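Local coordinates for hypothetical protein (PDB 2HKV) that is of unknown function but belongs to the DinB superfamily of helical-bundle proteins and carries a nickel ion at a site of three histidines, at residues A[5-14]-A[90-98]. Sequence-based numbering, arbitrary orientation. Where two conformers were deposited one is given.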
# COMPACT_ATOMS: atom_id res chain seq x y z
N TRP A 5 -0.90 -16.82 -7.17
CA TRP A 5 -0.70 -15.36 -7.18
C TRP A 5 -1.93 -14.62 -7.69
O TRP A 5 -2.26 -13.56 -7.17
CB TRP A 5 0.56 -14.95 -7.96
CG TRP A 5 0.51 -15.13 -9.47
CD1 TRP A 5 0.93 -16.21 -10.18
CD2 TRP A 5 0.06 -14.18 -10.42
NE1 TRP A 5 0.71 -16.02 -11.54
CE2 TRP A 5 0.21 -14.75 -11.70
CE3 TRP A 5 -0.46 -12.88 -10.31
CZ2 TRP A 5 -0.15 -14.06 -12.88
CZ3 TRP A 5 -0.82 -12.21 -11.46
CH2 TRP A 5 -0.65 -12.79 -12.74
N GLN A 6 -2.63 -15.15 -8.71
CA GLN A 6 -3.86 -14.50 -9.17
C GLN A 6 -4.92 -14.50 -8.08
O GLN A 6 -5.65 -13.50 -7.90
CB GLN A 6 -4.43 -15.18 -10.40
CG GLN A 6 -3.57 -14.94 -11.67
CD GLN A 6 -3.79 -15.92 -12.81
OE1 GLN A 6 -4.17 -17.06 -12.65
NE2 GLN A 6 -3.48 -15.44 -14.00
N GLN A 7 -5.02 -15.63 -7.36
CA GLN A 7 -5.94 -15.73 -6.22
C GLN A 7 -5.62 -14.69 -5.15
O GLN A 7 -6.53 -14.05 -4.61
CB GLN A 7 -5.82 -17.12 -5.61
CG GLN A 7 -6.62 -17.31 -4.38
CD GLN A 7 -6.51 -18.75 -3.77
OE1 GLN A 7 -5.41 -19.35 -3.62
NE2 GLN A 7 -7.67 -19.31 -3.45
N ALA A 8 -4.34 -14.52 -4.87
CA ALA A 8 -3.85 -13.58 -3.85
C ALA A 8 -4.18 -12.15 -4.24
O ALA A 8 -4.69 -11.35 -3.45
CB ALA A 8 -2.42 -13.71 -3.72
N LEU A 9 -3.91 -11.82 -5.50
CA LEU A 9 -4.24 -10.49 -5.98
C LEU A 9 -5.75 -10.23 -5.96
O LEU A 9 -6.14 -9.16 -5.55
CB LEU A 9 -3.63 -10.19 -7.35
CG LEU A 9 -2.15 -9.84 -7.41
CD1 LEU A 9 -1.62 -9.86 -8.88
CD2 LEU A 9 -1.86 -8.53 -6.67
N ASP A 10 -6.56 -11.17 -6.44
CA ASP A 10 -8.01 -11.01 -6.44
C ASP A 10 -8.49 -10.76 -4.98
O ASP A 10 -9.32 -9.88 -4.72
CB ASP A 10 -8.67 -12.22 -7.07
CG ASP A 10 -10.16 -12.06 -7.22
OD1 ASP A 10 -10.57 -11.13 -7.92
OD2 ASP A 10 -10.93 -12.85 -6.62
N ARG A 11 -7.94 -11.50 -4.05
CA ARG A 11 -8.32 -11.35 -2.61
C ARG A 11 -7.96 -9.96 -2.06
O ARG A 11 -8.82 -9.23 -1.55
CB ARG A 11 -7.66 -12.45 -1.79
CG ARG A 11 -7.87 -12.35 -0.29
CD ARG A 11 -7.43 -13.59 0.43
NE ARG A 11 -7.53 -13.42 1.89
CZ ARG A 11 -7.51 -14.44 2.76
NH1 ARG A 11 -7.40 -15.66 2.35
NH2 ARG A 11 -7.63 -14.19 4.07
N HIS A 12 -6.69 -9.62 -2.15
CA HIS A 12 -6.15 -8.43 -1.51
C HIS A 12 -6.48 -7.17 -2.26
O HIS A 12 -6.79 -6.13 -1.64
CB HIS A 12 -4.63 -8.62 -1.22
CG HIS A 12 -4.37 -9.66 -0.17
ND1 HIS A 12 -4.48 -9.38 1.19
CD2 HIS A 12 -4.08 -10.97 -0.26
CE1 HIS A 12 -4.29 -10.50 1.87
NE2 HIS A 12 -4.07 -11.48 1.02
N VAL A 13 -6.48 -7.20 -3.59
CA VAL A 13 -6.96 -6.03 -4.31
C VAL A 13 -8.48 -5.85 -4.12
O VAL A 13 -8.98 -4.74 -3.98
CB VAL A 13 -6.58 -6.00 -5.83
CG1 VAL A 13 -7.10 -4.71 -6.44
CG2 VAL A 13 -5.07 -6.08 -6.05
N GLY A 14 -9.22 -6.94 -4.07
CA GLY A 14 -10.67 -6.84 -3.76
C GLY A 14 -10.95 -6.20 -2.40
O GLY A 14 -11.90 -5.41 -2.23
N TRP A 90 -12.00 -1.67 -11.28
CA TRP A 90 -11.80 -2.99 -10.65
C TRP A 90 -12.13 -4.12 -11.65
O TRP A 90 -11.46 -5.14 -11.70
CB TRP A 90 -12.64 -3.05 -9.37
CG TRP A 90 -12.80 -4.32 -8.71
CD1 TRP A 90 -13.97 -4.81 -8.25
CD2 TRP A 90 -11.79 -5.29 -8.37
NE1 TRP A 90 -13.77 -6.02 -7.65
CE2 TRP A 90 -12.45 -6.35 -7.72
CE3 TRP A 90 -10.40 -5.38 -8.57
CZ2 TRP A 90 -11.78 -7.48 -7.25
CZ3 TRP A 90 -9.73 -6.53 -8.09
CH2 TRP A 90 -10.44 -7.56 -7.46
N GLN A 91 -13.16 -3.91 -12.47
CA GLN A 91 -13.53 -4.90 -13.49
C GLN A 91 -12.43 -5.02 -14.55
O GLN A 91 -12.10 -6.11 -15.02
CB GLN A 91 -14.85 -4.52 -14.16
CG GLN A 91 -15.39 -5.61 -15.06
CD GLN A 91 -15.63 -6.90 -14.29
OE1 GLN A 91 -16.37 -6.92 -13.30
NE2 GLN A 91 -14.95 -7.97 -14.72
N TYR A 92 -11.86 -3.88 -14.93
CA TYR A 92 -10.83 -3.84 -15.93
C TYR A 92 -9.63 -4.63 -15.41
O TYR A 92 -9.04 -5.47 -16.15
CB TYR A 92 -10.41 -2.40 -16.18
CG TYR A 92 -9.45 -2.20 -17.32
CD1 TYR A 92 -8.09 -2.40 -17.14
CD2 TYR A 92 -9.90 -1.84 -18.59
CE1 TYR A 92 -7.19 -2.23 -18.16
CE2 TYR A 92 -8.99 -1.64 -19.63
CZ TYR A 92 -7.63 -1.85 -19.40
OH TYR A 92 -6.72 -1.69 -20.41
N TYR A 93 -9.28 -4.35 -14.16
CA TYR A 93 -8.17 -5.02 -13.50
C TYR A 93 -8.43 -6.55 -13.44
O TYR A 93 -7.54 -7.34 -13.72
CB TYR A 93 -7.96 -4.44 -12.11
CG TYR A 93 -6.75 -5.02 -11.33
CD1 TYR A 93 -6.89 -6.13 -10.50
CD2 TYR A 93 -5.48 -4.43 -11.42
CE1 TYR A 93 -5.82 -6.63 -9.78
CE2 TYR A 93 -4.39 -4.94 -10.71
CZ TYR A 93 -4.57 -6.05 -9.90
OH TYR A 93 -3.50 -6.57 -9.22
N GLN A 94 -9.62 -6.93 -13.04
CA GLN A 94 -9.91 -8.36 -12.90
C GLN A 94 -9.78 -9.06 -14.23
O GLN A 94 -9.30 -10.20 -14.31
CB GLN A 94 -11.31 -8.59 -12.36
CG GLN A 94 -11.47 -8.25 -10.91
CD GLN A 94 -12.88 -8.49 -10.46
OE1 GLN A 94 -13.68 -7.54 -10.32
NE2 GLN A 94 -13.22 -9.75 -10.29
N ASP A 95 -10.19 -8.40 -15.30
CA ASP A 95 -10.09 -9.03 -16.60
C ASP A 95 -8.63 -9.22 -17.03
O ASP A 95 -8.28 -10.25 -17.60
CB ASP A 95 -10.80 -8.17 -17.63
CG ASP A 95 -12.31 -8.09 -17.40
OD1 ASP A 95 -12.86 -8.84 -16.54
OD2 ASP A 95 -12.95 -7.26 -18.10
N ARG A 96 -7.79 -8.22 -16.77
CA ARG A 96 -6.35 -8.32 -17.07
C ARG A 96 -5.67 -9.35 -16.15
O ARG A 96 -4.73 -10.08 -16.54
CB ARG A 96 -5.68 -6.95 -16.97
CG ARG A 96 -6.15 -5.90 -18.01
CD ARG A 96 -6.74 -6.54 -19.24
NE ARG A 96 -7.30 -5.60 -20.21
CZ ARG A 96 -8.48 -4.97 -20.11
NH1 ARG A 96 -9.27 -5.10 -19.05
NH2 ARG A 96 -8.86 -4.18 -21.11
N LEU A 97 -6.17 -9.42 -14.94
CA LEU A 97 -5.61 -10.31 -13.94
C LEU A 97 -5.66 -11.72 -14.43
O LEU A 97 -4.70 -12.44 -14.31
CB LEU A 97 -6.36 -10.16 -12.62
CG LEU A 97 -5.95 -11.04 -11.42
CD1 LEU A 97 -4.47 -10.83 -11.10
CD2 LEU A 97 -6.83 -10.75 -10.21
N MSE A 98 -6.77 -12.09 -15.04
CA MSE A 98 -7.00 -13.46 -15.44
C MSE A 98 -6.47 -13.77 -16.84
O MSE A 98 -6.09 -14.89 -17.11
CB MSE A 98 -8.48 -13.76 -15.36
CG MSE A 98 -9.04 -13.46 -13.98
SE MSE A 98 -8.20 -14.54 -12.52
CE MSE A 98 -8.94 -13.56 -10.88
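Trp90 meets helix 4-26 with the six-membered part of its indole, laid across Val13, Gly14 and Asp10. CZ3 of Trp90 packs on Val13 CG1 at 3.6 Å, while its CH2 lies 3.6 Å from Asp10 OD1, with the carboxylate and ring planes only 14° apart. The indole also reaches the backbone of Gly14, with Trp90 CZ2 3.7 Å from Gly14 CA. One turn on, Tyr93 has CG anti to its backbone N, a torsion that sends the ring toward Val13 and Leu9. Val13 CG2 touches Tyr93 CE1 at 3.8 Å, and Leu9 CD2 packs against the phenolic OH, whose hydrogen bond goes to Leu118 O on helix 114-138. Gln94 contributes its amide, near the Asp10 carboxylate but without a hydrogen bond. Leu97 is a knob in a hole formed by Trp5, Gln6, Leu9 and Asp10; its CD1 reaches Leu9 CD1 at 3.7 Å, and CD2 of Leu97 lies against Gln6 O and Asp10 N. Its carbonyl receives a weak hydrogen bond from Gln6 NE2, 3.3 Å from Leu97 O and bent to 126°, while Gln6 OE1 is bonded to Thr3 N. Selenomethionine Met98, bent at its second torsion, brings CE to 4.0 Å from Asp10 CB and, with Trp90, Gln94 and Leu97, forms the hole that takes Asp10. Short-segment axes 10.6 Å apart at 171° show antiparallel helices, and the two reciprocal knobs, Asp10 and Leu97, show knobs-into-holes packing between helices 4-26 and 82-98, consistent with the helical bundle of the DinB fold.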